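Long-range contacts in structural polyprotein, VP1 (Israeli acute paralysis virus, PDB 5CDD), which probably serves as a structural capsid protein, the VP1 part of the viral structural polyprotein, assembling with VP2 and VP3 into the virion shell: residues 84-90 against 188-194; 145-151 against 163-168. One frame throughout, in Å; residues are numbered along the deposited sequence.

Interaction 1. Residues 84-90 against 188-194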
ATOM      1  N   LEU A  84     -20.201  44.296  -1.577  1.00 24.51           N
ATOM      2  CA  LEU A  84     -18.964  44.810  -0.990  1.00 23.60           C
ATOM      3  C   LEU A  84     -17.828  44.898  -2.007  1.00 23.54           C
ATOM      4  O   LEU A  84     -16.760  45.430  -1.704  1.00 23.54           O
ATOM      5  CB  LEU A  84     -18.512  43.917   0.169  1.00 23.58           C
ATOM      6  CG  LEU A  84     -19.395  43.818   1.412  1.00 24.82           C
ATOM      7  CD1 LEU A  84     -18.793  42.816   2.384  1.00 24.01           C
ATOM      8  CD2 LEU A  84     -19.515  45.184   2.066  1.00 25.86           C
ATOM      9  N   TYR A  85     -18.061  44.382  -3.210  1.00 23.25           N
ATOM     10  CA  TYR A  85     -17.045  44.382  -4.260  1.00 22.35           C
ATOM     11  C   TYR A  85     -17.592  44.920  -5.576  1.00 22.49           C
ATOM     12  O   TYR A  85     -18.793  45.157  -5.703  1.00 22.69           O
ATOM     13  CB  TYR A  85     -16.527  42.957  -4.451  1.00 20.93           C
ATOM     14  CG  TYR A  85     -16.005  42.349  -3.168  1.00 20.13           C
ATOM     15  CD1 TYR A  85     -14.708  42.612  -2.726  1.00 19.47           C
ATOM     16  CD2 TYR A  85     -16.824  41.553  -2.368  1.00 19.70           C
ATOM     17  CE1 TYR A  85     -14.239  42.098  -1.520  1.00 18.18           C
ATOM     18  CE2 TYR A  85     -16.366  41.035  -1.157  1.00 18.13           C
ATOM     19  CZ  TYR A  85     -15.074  41.314  -0.741  1.00 18.31           C
ATOM     20  OH  TYR A  85     -14.620  40.822   0.460  1.00 18.27           O
ATOM     21  N   ARG A  86     -16.712  45.103  -6.559  1.00 23.18           N
ATOM     22  CA  ARG A  86     -17.127  45.624  -7.859  1.00 24.70           C
ATOM     23  C   ARG A  86     -17.036  44.612  -9.000  1.00 25.80           C
ATOM     24  O   ARG A  86     -17.756  44.726  -9.991  1.00 26.79           O
ATOM     25  CB  ARG A  86     -16.295  46.856  -8.226  1.00 25.41           C
ATOM     26  CG  ARG A  86     -16.726  47.522  -9.529  1.00 26.49           C
ATOM     27  CD  ARG A  86     -18.122  48.118  -9.401  1.00 29.05           C
ATOM     28  NE  ARG A  86     -18.136  49.286  -8.523  1.00 29.98           N
ATOM     29  CZ  ARG A  86     -19.224  49.762  -7.925  1.00 30.55           C
ATOM     30  NH1 ARG A  86     -20.396  49.169  -8.104  1.00 32.37           N
ATOM     31  NH2 ARG A  86     -19.142  50.835  -7.150  1.00 31.16           N
ATOM     32  N   PHE A  87     -16.156  43.627  -8.864  1.00 26.89           N
ATOM     33  CA  PHE A  87     -15.973  42.621  -9.908  1.00 26.60           C
ATOM     34  C   PHE A  87     -16.135  41.202  -9.387  1.00 27.02           C
ATOM     35  O   PHE A  87     -15.999  40.950  -8.188  1.00 27.43           O
ATOM     36  CB  PHE A  87     -14.573  42.749 -10.516  1.00 26.34           C
ATOM     37  CG  PHE A  87     -14.306  44.072 -11.167  1.00 25.37           C
ATOM     38  CD1 PHE A  87     -14.780  44.342 -12.448  1.00 25.43           C
ATOM     39  CD2 PHE A  87     -13.576  45.051 -10.501  1.00 25.56           C
ATOM     40  CE1 PHE A  87     -14.529  45.568 -13.058  1.00 24.64           C
ATOM     41  CE2 PHE A  87     -13.319  46.281 -11.102  1.00 26.11           C
ATOM     42  CZ  PHE A  87     -13.798  46.540 -12.384  1.00 25.17           C
ATOM     43  N   TYR A  88     -16.425  40.278 -10.298  1.00 27.40           N
ATOM     44  CA  TYR A  88     -16.563  38.868  -9.951  1.00 27.26           C
ATOM     45  C   TYR A  88     -15.755  38.067 -10.964  1.00 27.85           C
ATOM     46  O   TYR A  88     -15.338  38.597 -11.995  1.00 26.92           O
ATOM     47  CB  TYR A  88     -18.035  38.432  -9.947  1.00 25.86           C
ATOM     48  CG  TYR A  88     -18.678  38.238 -11.302  1.00 26.21           C
ATOM     49  CD1 TYR A  88     -18.388  37.120 -12.085  1.00 26.56           C
ATOM     50  CD2 TYR A  88     -19.609  39.154 -11.785  1.00 26.87           C
ATOM     51  CE1 TYR A  88     -19.015  36.919 -13.314  1.00 28.27           C
ATOM     52  CE2 TYR A  88     -20.241  38.962 -13.011  1.00 29.34           C
ATOM     53  CZ  TYR A  88     -19.941  37.844 -13.768  1.00 29.92           C
ATOM     54  OH  TYR A  88     -20.573  37.655 -14.978  1.00 33.10           O
ATOM     55  N   ARG A  89     -15.534  36.792 -10.676  1.00 29.16           N
ATOM     56  CA  ARG A  89     -14.743  35.957 -11.565  1.00 27.89           C
ATOM     57  C   ARG A  89     -14.877  34.491 -11.184  1.00 27.54           C
ATOM     58  O   ARG A  89     -14.811  34.142 -10.008  1.00 30.41           O
ATOM     59  CB  ARG A  89     -13.286  36.407 -11.478  1.00 28.60           C
ATOM     60  CG  ARG A  89     -12.302  35.573 -12.245  1.00 31.88           C
ATOM     61  CD  ARG A  89     -11.551  34.621 -11.336  1.00 30.41           C
ATOM     62  NE  ARG A  89     -10.349  34.134 -12.002  1.00 33.42           N
ATOM     63  CZ  ARG A  89      -9.497  33.269 -11.470  1.00 33.90           C
ATOM     64  NH1 ARG A  89      -9.713  32.783 -10.255  1.00 35.48           N
ATOM     65  NH2 ARG A  89      -8.420  32.900 -12.151  1.00 35.66           N
ATOM     66  N   GLY A  90     -15.073  33.635 -12.180  1.00 26.76           N
ATOM     67  CA  GLY A  90     -15.218  32.215 -11.912  1.00 26.33           C
ATOM     68  C   GLY A  90     -16.604  31.696 -12.247  1.00 26.94           C
ATOM     69  O   GLY A  90     -17.515  32.473 -12.536  1.00 26.32           O
ATOM     70  N   PHE A 188     -14.940  30.599  -8.236  1.00 26.66           N
ATOM     71  CA  PHE A 188     -15.683  31.844  -8.071  1.00 24.36           C
ATOM     72  C   PHE A 188     -15.212  32.710  -6.911  1.00 24.39           C
ATOM     73  O   PHE A 188     -14.997  32.221  -5.802  1.00 25.23           O
ATOM     74  CB  PHE A 188     -17.174  31.554  -7.890  1.00 23.23           C
ATOM     75  CG  PHE A 188     -18.032  32.783  -7.941  1.00 21.84           C
ATOM     76  CD1 PHE A 188     -18.384  33.351  -9.161  1.00 22.21           C
ATOM     77  CD2 PHE A 188     -18.439  33.410  -6.769  1.00 22.43           C
ATOM     78  CE1 PHE A 188     -19.125  34.530  -9.213  1.00 21.71           C
ATOM     79  CE2 PHE A 188     -19.178  34.588  -6.809  1.00 22.06           C
ATOM     80  CZ  PHE A 188     -19.521  35.150  -8.035  1.00 21.52           C
ATOM     81  N   THR A 189     -15.073  34.005  -7.179  1.00 24.72           N
ATOM     82  CA  THR A 189     -14.641  34.963  -6.170  1.00 23.73           C
ATOM     83  C   THR A 189     -14.974  36.391  -6.596  1.00 23.38           C
ATOM     84  O   THR A 189     -15.201  36.664  -7.778  1.00 22.21           O
ATOM     85  CB  THR A 189     -13.112  34.871  -5.924  1.00 23.29           C
ATOM     86  OG1 THR A 189     -12.741  35.742  -4.847  1.00 21.91           O
ATOM     87  CG2 THR A 189     -12.348  35.286  -7.170  1.00 22.19           C
ATOM     88  N   PHE A 190     -15.015  37.288  -5.616  1.00 23.55           N
ATOM     89  CA  PHE A 190     -15.274  38.701  -5.863  1.00 23.53           C
ATOM     90  C   PHE A 190     -13.943  39.425  -5.714  1.00 25.97           C
ATOM     91  O   PHE A 190     -13.014  38.904  -5.098  1.00 26.63           O
ATOM     92  CB  PHE A 190     -16.266  39.267  -4.847  1.00 22.81           C
ATOM     93  CG  PHE A 190     -17.666  38.737  -4.999  1.00 20.67           C
ATOM     94  CD1 PHE A 190     -18.323  38.828  -6.212  1.00 20.09           C
ATOM     95  CD2 PHE A 190     -18.325  38.149  -3.930  1.00 20.32           C
ATOM     96  CE1 PHE A 190     -19.614  38.336  -6.367  1.00 19.71           C
ATOM     97  CE2 PHE A 190     -19.618  37.655  -4.076  1.00 20.61           C
ATOM     98  CZ  PHE A 190     -20.261  37.752  -5.299  1.00 20.44           C
ATOM     99  N   GLY A 191     -13.855  40.628  -6.268  1.00 27.60           N
ATOM    100  CA  GLY A 191     -12.617  41.380  -6.183  1.00 29.03           C
ATOM    101  C   GLY A 191     -12.805  42.879  -6.201  1.00 30.04           C
ATOM    102  O   GLY A 191     -13.826  43.381  -6.668  1.00 31.75           O
ATOM    103  N   TRP A 192     -11.804  43.593  -5.697  1.00 31.22           N
ATOM    104  CA  TRP A 192     -11.838  45.052  -5.637  1.00 31.44           C
ATOM    105  C   TRP A 192     -12.820  45.694  -4.666  1.00 31.57           C
ATOM    106  O   TRP A 192     -13.683  46.483  -5.055  1.00 33.45           O
ATOM    107  CB  TRP A 192     -12.095  45.647  -7.024  1.00 31.26           C
ATOM    108  CG  TRP A 192     -11.337  46.917  -7.271  1.00 31.74           C
ATOM    109  CD1 TRP A 192     -11.342  48.047  -6.500  1.00 31.22           C
ATOM    110  CD2 TRP A 192     -10.465  47.187  -8.373  1.00 32.47           C
ATOM    111  NE1 TRP A 192     -10.525  49.004  -7.057  1.00 32.02           N
ATOM    112  CE2 TRP A 192      -9.974  48.502  -8.207  1.00 32.50           C
ATOM    113  CE3 TRP A 192     -10.050  46.446  -9.487  1.00 32.36           C
ATOM    114  CZ2 TRP A 192      -9.089  49.092  -9.111  1.00 32.47           C
ATOM    115  CZ3 TRP A 192      -9.168  47.032 -10.389  1.00 33.93           C
ATOM    116  CH2 TRP A 192      -8.697  48.346 -10.191  1.00 33.23           C
ATOM    117  N   MET A 193     -12.677  45.340  -3.394  1.00 30.93           N
ATOM    118  CA  MET A 193     -13.539  45.844  -2.336  1.00 29.72           C
ATOM    119  C   MET A 193     -13.899  47.321  -2.358  1.00 29.72           C
ATOM    120  O   MET A 193     -13.042  48.179  -2.573  1.00 29.98           O
ATOM    121  CB  MET A 193     -12.941  45.484  -0.978  1.00 29.72           C
ATOM    122  CG  MET A 193     -13.805  45.853   0.204  1.00 31.61           C
ATOM    123  SD  MET A 193     -12.902  45.613   1.733  1.00 33.73           S
ATOM    124  CE  MET A 193     -13.207  43.891   2.001  1.00 37.26           C
ATOM    125  N   ILE A 194     -15.176  47.608  -2.124  1.00 28.71           N
ATOM    126  CA  ILE A 194     -15.671  48.979  -2.103  1.00 27.56           C
ATOM    127  C   ILE A 194     -16.497  49.206  -0.838  1.00 29.00           C
ATOM    128  O   ILE A 194     -16.453  48.399   0.089  1.00 30.34           O
ATOM    129  CB  ILE A 194     -16.543  49.269  -3.346  1.00 25.27           C
ATOM    130  CG1 ILE A 194     -17.645  48.213  -3.470  1.00 22.69           C
ATOM    131  CG2 ILE A 194     -15.675  49.281  -4.594  1.00 23.04           C
ATOM    132  CD1 ILE A 194     -18.559  48.420  -4.660  1.00 21.32           C
TER
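A classic beta bulge ends this antiparallel ladder: Arg86 and Phe87 both face Gly191. Phe87 N donates to Gly191 O at 3.2 Å, while Arg86 N reaches the same Gly191 O at 3.4 Å, a weak bond. Gly191 N returns a bond to Phe87 O (2.9 Å). Thr189 N bonds Arg89 O at 2.8 Å, and Arg89 N bonds Thr189 O weakly at 2.9 Å. Tyr88 and Phe190 form the non-hydrogen-bonded pair between them. Past the bulge the two segments stay joined by a nearly straight bond from Ile194 N to Leu84 O, 2.7 Å long.

At Gly90 a CB would clash with Phe188 CA, and the backbone angles also call for glycine. Phe190 CD1 packs on Tyr88 CB at 3.8 Å, on the sheet face that also meets helix 77-82. On the opposite face Phe87 CE2 meets Trp192 CE3 at 3.6 Å, with the rings oblique. The Tyr85 and Phe190 rings are near parallel (13°) but slid apart, centroids 5.9 Å apart, so they barely overlap; Tyr85 CE1 also packs on Met193 CB at 3.7 Å.

The pair belongs to the antiparallel sheet that holds strands 87-98 and 189-191 of this CRPV-family capsid protein, consistent with a viral jelly roll. Tyr85 OH hydrogen-bonds the backbone O of Glu53 of one neighbouring polyprotein chain, and Arg86 NH1 the backbone O of Arg106 of another. Backbone bonds and aromatic packing thus hold the two segments together; the polar ends of Tyr85, Arg86 and Arg89 bond adjoining capsid subunits, while those of Tyr88 and Thr189 bond within the chain.

Interaction 2. Residues 145-151 against 163-168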
ATOM      1  N   VAL A 145     -21.744  25.887 -14.059  1.00 29.78           N
ATOM      2  CA  VAL A 145     -21.466  26.701 -15.233  1.00 28.34           C
ATOM      3  C   VAL A 145     -20.017  27.176 -15.188  1.00 28.81           C
ATOM      4  O   VAL A 145     -19.642  27.969 -14.326  1.00 29.24           O
ATOM      5  CB  VAL A 145     -22.390  27.933 -15.283  1.00 27.40           C
ATOM      6  CG1 VAL A 145     -22.060  28.785 -16.494  1.00 26.30           C
ATOM      7  CG2 VAL A 145     -23.839  27.487 -15.325  1.00 27.13           C
ATOM      8  N   PRO A 146     -19.177  26.685 -16.113  1.00 28.74           N
ATOM      9  CA  PRO A 146     -17.767  27.081 -16.150  1.00 28.25           C
ATOM     10  C   PRO A 146     -17.644  28.572 -16.433  1.00 29.07           C
ATOM     11  O   PRO A 146     -18.616  29.215 -16.830  1.00 30.21           O
ATOM     12  CB  PRO A 146     -17.200  26.244 -17.294  1.00 26.47           C
ATOM     13  CG  PRO A 146     -18.092  25.049 -17.325  1.00 28.58           C
ATOM     14  CD  PRO A 146     -19.452  25.661 -17.133  1.00 28.62           C
ATOM     15  N   PHE A 147     -16.454  29.126 -16.231  1.00 29.12           N
ATOM     16  CA  PHE A 147     -16.252  30.537 -16.506  1.00 27.52           C
ATOM     17  C   PHE A 147     -15.649  30.707 -17.893  1.00 28.64           C
ATOM     18  O   PHE A 147     -14.432  30.807 -18.045  1.00 30.14           O
ATOM     19  CB  PHE A 147     -15.331  31.180 -15.467  1.00 27.06           C
ATOM     20  CG  PHE A 147     -15.190  32.676 -15.623  1.00 25.77           C
ATOM     21  CD1 PHE A 147     -16.304  33.509 -15.519  1.00 25.63           C
ATOM     22  CD2 PHE A 147     -13.947  33.253 -15.864  1.00 24.15           C
ATOM     23  CE1 PHE A 147     -16.181  34.896 -15.652  1.00 23.17           C
ATOM     24  CE2 PHE A 147     -13.815  34.638 -15.999  1.00 23.99           C
ATOM     25  CZ  PHE A 147     -14.934  35.460 -15.892  1.00 22.92           C
ATOM     26  N   TYR A 148     -16.511  30.704 -18.905  1.00 27.94           N
ATOM     27  CA  TYR A 148     -16.082  30.904 -20.282  1.00 27.17           C
ATOM     28  C   TYR A 148     -16.306  32.393 -20.506  1.00 27.76           C
ATOM     29  O   TYR A 148     -17.439  32.827 -20.708  1.00 28.39           O
ATOM     30  CB  TYR A 148     -16.956  30.098 -21.242  1.00 26.60           C
ATOM     31  CG  TYR A 148     -16.807  28.595 -21.139  1.00 25.72           C
ATOM     32  CD1 TYR A 148     -15.561  27.984 -21.289  1.00 25.53           C
ATOM     33  CD2 TYR A 148     -17.924  27.774 -20.959  1.00 25.45           C
ATOM     34  CE1 TYR A 148     -15.432  26.594 -21.270  1.00 25.17           C
ATOM     35  CE2 TYR A 148     -17.806  26.386 -20.938  1.00 24.07           C
ATOM     36  CZ  TYR A 148     -16.559  25.803 -21.099  1.00 24.43           C
ATOM     37  OH  TYR A 148     -16.442  24.432 -21.113  1.00 24.47           O
ATOM     38  N   SER A 149     -15.232  33.176 -20.462  1.00 27.79           N
ATOM     39  CA  SER A 149     -15.354  34.621 -20.610  1.00 27.37           C
ATOM     40  C   SER A 149     -14.361  35.271 -21.566  1.00 28.02           C
ATOM     41  O   SER A 149     -13.265  34.757 -21.795  1.00 29.50           O
ATOM     42  CB  SER A 149     -15.225  35.271 -19.229  1.00 26.53           C
ATOM     43  OG  SER A 149     -15.230  36.685 -19.310  1.00 28.45           O
ATOM     44  N   GLN A 150     -14.762  36.412 -22.119  1.00 27.89           N
ATOM     45  CA  GLN A 150     -13.915  37.175 -23.027  1.00 27.84           C
ATOM     46  C   GLN A 150     -13.009  38.091 -22.204  1.00 27.96           C
ATOM     47  O   GLN A 150     -12.050  38.663 -22.725  1.00 27.21           O
ATOM     48  CB  GLN A 150     -14.770  38.034 -23.963  1.00 29.36           C
ATOM     49  CG  GLN A 150     -15.592  37.262 -24.975  1.00 31.12           C
ATOM     50  CD  GLN A 150     -16.384  38.181 -25.890  1.00 33.33           C
ATOM     51  OE1 GLN A 150     -17.344  38.823 -25.465  1.00 36.11           O
ATOM     52  NE2 GLN A 150     -15.974  38.257 -27.151  1.00 34.16           N
ATOM     53  N   TYR A 151     -13.328  38.223 -20.918  1.00 28.03           N
ATOM     54  CA  TYR A 151     -12.570  39.070 -20.000  1.00 28.78           C
ATOM     55  C   TYR A 151     -12.192  38.304 -18.737  1.00 29.63           C
ATOM     56  O   TYR A 151     -12.889  37.373 -18.336  1.00 30.48           O
ATOM     57  CB  TYR A 151     -13.403  40.286 -19.608  1.00 28.56           C
ATOM     58  CG  TYR A 151     -13.874  41.114 -20.776  1.00 29.48           C
ATOM     59  CD1 TYR A 151     -12.974  41.866 -21.530  1.00 30.26           C
ATOM     60  CD2 TYR A 151     -15.224  41.163 -21.121  1.00 28.99           C
ATOM     61  CE1 TYR A 151     -13.408  42.650 -22.595  1.00 30.83           C
ATOM     62  CE2 TYR A 151     -15.668  41.941 -22.183  1.00 29.81           C
ATOM     63  CZ  TYR A 151     -14.756  42.684 -22.915  1.00 30.54           C
ATOM     64  OH  TYR A 151     -15.193  43.468 -23.957  1.00 32.09           O
ATOM     65  N   GLY A 163     -23.343  38.905 -23.291  1.00 47.99           N
ATOM     66  CA  GLY A 163     -22.747  37.699 -23.830  1.00 44.82           C
ATOM     67  C   GLY A 163     -21.240  37.655 -23.693  1.00 43.48           C
ATOM     68  O   GLY A 163     -20.568  37.048 -24.522  1.00 43.02           O
ATOM     69  N   TYR A 164     -20.702  38.295 -22.657  1.00 42.77           N
ATOM     70  CA  TYR A 164     -19.257  38.296 -22.438  1.00 42.08           C
ATOM     71  C   TYR A 164     -18.811  36.974 -21.825  1.00 40.12           C
ATOM     72  O   TYR A 164     -17.744  36.452 -22.150  1.00 39.98           O
ATOM     73  CB  TYR A 164     -18.842  39.447 -21.517  1.00 45.19           C
ATOM     74  CG  TYR A 164     -19.044  40.822 -22.118  1.00 48.84           C
ATOM     75  CD1 TYR A 164     -18.884  41.036 -23.489  1.00 50.73           C
ATOM     76  CD2 TYR A 164     -19.365  41.919 -21.313  1.00 49.45           C
ATOM     77  CE1 TYR A 164     -19.039  42.304 -24.047  1.00 53.58           C
ATOM     78  CE2 TYR A 164     -19.522  43.195 -21.860  1.00 52.09           C
ATOM     79  CZ  TYR A 164     -19.358  43.380 -23.227  1.00 54.19           C
ATOM     80  OH  TYR A 164     -19.513  44.636 -23.776  1.00 55.64           O
ATOM     81  N   ASP A 165     -19.639  36.445 -20.929  1.00 38.34           N
ATOM     82  CA  ASP A 165     -19.363  35.180 -20.270  1.00 35.62           C
ATOM     83  C   ASP A 165     -20.585  34.276 -20.384  1.00 34.39           C
ATOM     84  O   ASP A 165     -21.659  34.712 -20.805  1.00 33.23           O
ATOM     85  CB  ASP A 165     -19.000  35.419 -18.800  1.00 36.79           C
ATOM     86  CG  ASP A 165     -20.098  36.129 -18.035  1.00 38.57           C
ATOM     87  OD1 ASP A 165     -20.615  37.148 -18.538  1.00 39.83           O
ATOM     88  OD2 ASP A 165     -20.436  35.672 -16.923  1.00 39.16           O
ATOM     89  N   SER A 166     -20.411  33.014 -20.007  1.00 33.42           N
ATOM     90  CA  SER A 166     -21.480  32.024 -20.075  1.00 32.92           C
ATOM     91  C   SER A 166     -22.457  32.068 -18.908  1.00 32.03           C
ATOM     92  O   SER A 166     -22.133  32.542 -17.822  1.00 31.13           O
ATOM     93  CB  SER A 166     -20.873  30.623 -20.183  1.00 33.76           C
ATOM     94  OG  SER A 166     -19.922  30.415 -19.146  1.00 35.82           O
ATOM     95  N   SER A 167     -23.660  31.567 -19.157  1.00 31.84           N
ATOM     96  CA  SER A 167     -24.712  31.531 -18.154  1.00 30.71           C
ATOM     97  C   SER A 167     -25.480  30.219 -18.299  1.00 29.93           C
ATOM     98  O   SER A 167     -25.193  29.421 -19.191  1.00 29.19           O
ATOM     99  CB  SER A 167     -25.654  32.728 -18.337  1.00 30.87           C
ATOM    100  OG  SER A 167     -26.692  32.715 -17.375  1.00 35.74           O
ATOM    101  N   LEU A 168     -26.450  29.995 -17.421  1.00 29.59           N
ATOM    102  CA  LEU A 168     -27.239  28.771 -17.466  1.00 29.19           C
ATOM    103  C   LEU A 168     -28.631  28.984 -18.063  1.00 29.34           C
ATOM    104  O   LEU A 168     -29.217  30.063 -17.952  1.00 29.29           O
ATOM    105  CB  LEU A 168     -27.386  28.196 -16.055  1.00 28.43           C
ATOM    106  CG  LEU A 168     -28.129  26.866 -15.932  1.00 27.58           C
ATOM    107  CD1 LEU A 168     -27.218  25.749 -16.406  1.00 29.65           C
ATOM    108  CD2 LEU A 168     -28.546  26.631 -14.491  1.00 27.92           C
TER
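Tyr151 directs its ring edge at the face of Tyr164, a T-shaped pair with Tyr151 CE2 3.6 Å from Tyr164 CG and planes at 84°. Nearby Gln150 N donates to Tyr164 O at 3.0 Å. Ser149 and Asp165 form a single bridge, so segment 145-151, the end of strand 140-145 and the loop after it, runs beside the start of strand 166-172 without forming a regular ladder. Ser166 N bonds Tyr148 O weakly at 3.1 Å. The Ser166 hydroxyl also meets the loop: Tyr148 N donates weakly to Ser166 OG at 3.4 Å. Further along Val145 CG2 packs on Leu168 CB at 3.7 Å.

The contact brings the loop after strand 140-145 onto the second sheet of the chain. Asp165 makes a salt bridge with Arg117, and Tyr148 OH bonds Glu34 of another copy of this protein. One full-strength backbone bond, from Gln150 N to Tyr164 O, is joined by two weak bonds through Ser166, the tyrosine pair and the Val145-Leu168 packing.

From the N terminus, residues 84-90 come first and pair with 188-194 only after 97 intervening residues, so interaction 1 closes a long loop. Both segments of interaction 2 fall within that loop. Its own loop is short, 11 residues between 151 and 163, and includes strand 154-155. The two contacts are nested and do not cross. Interaction 1 lies in the sheet that contains strands 87-98 and 189-191. Interaction 2 brings the loop leaving strand 140-145 of that sheet to strand 166-172 of the other. Their centres are about 16 Å apart, yet they touch: Tyr88 OH lies 2.8 Å from Asp165 OD2, probably a hydrogen bond, and Phe147 CD1 packs 3.4 Å from Gly90 O.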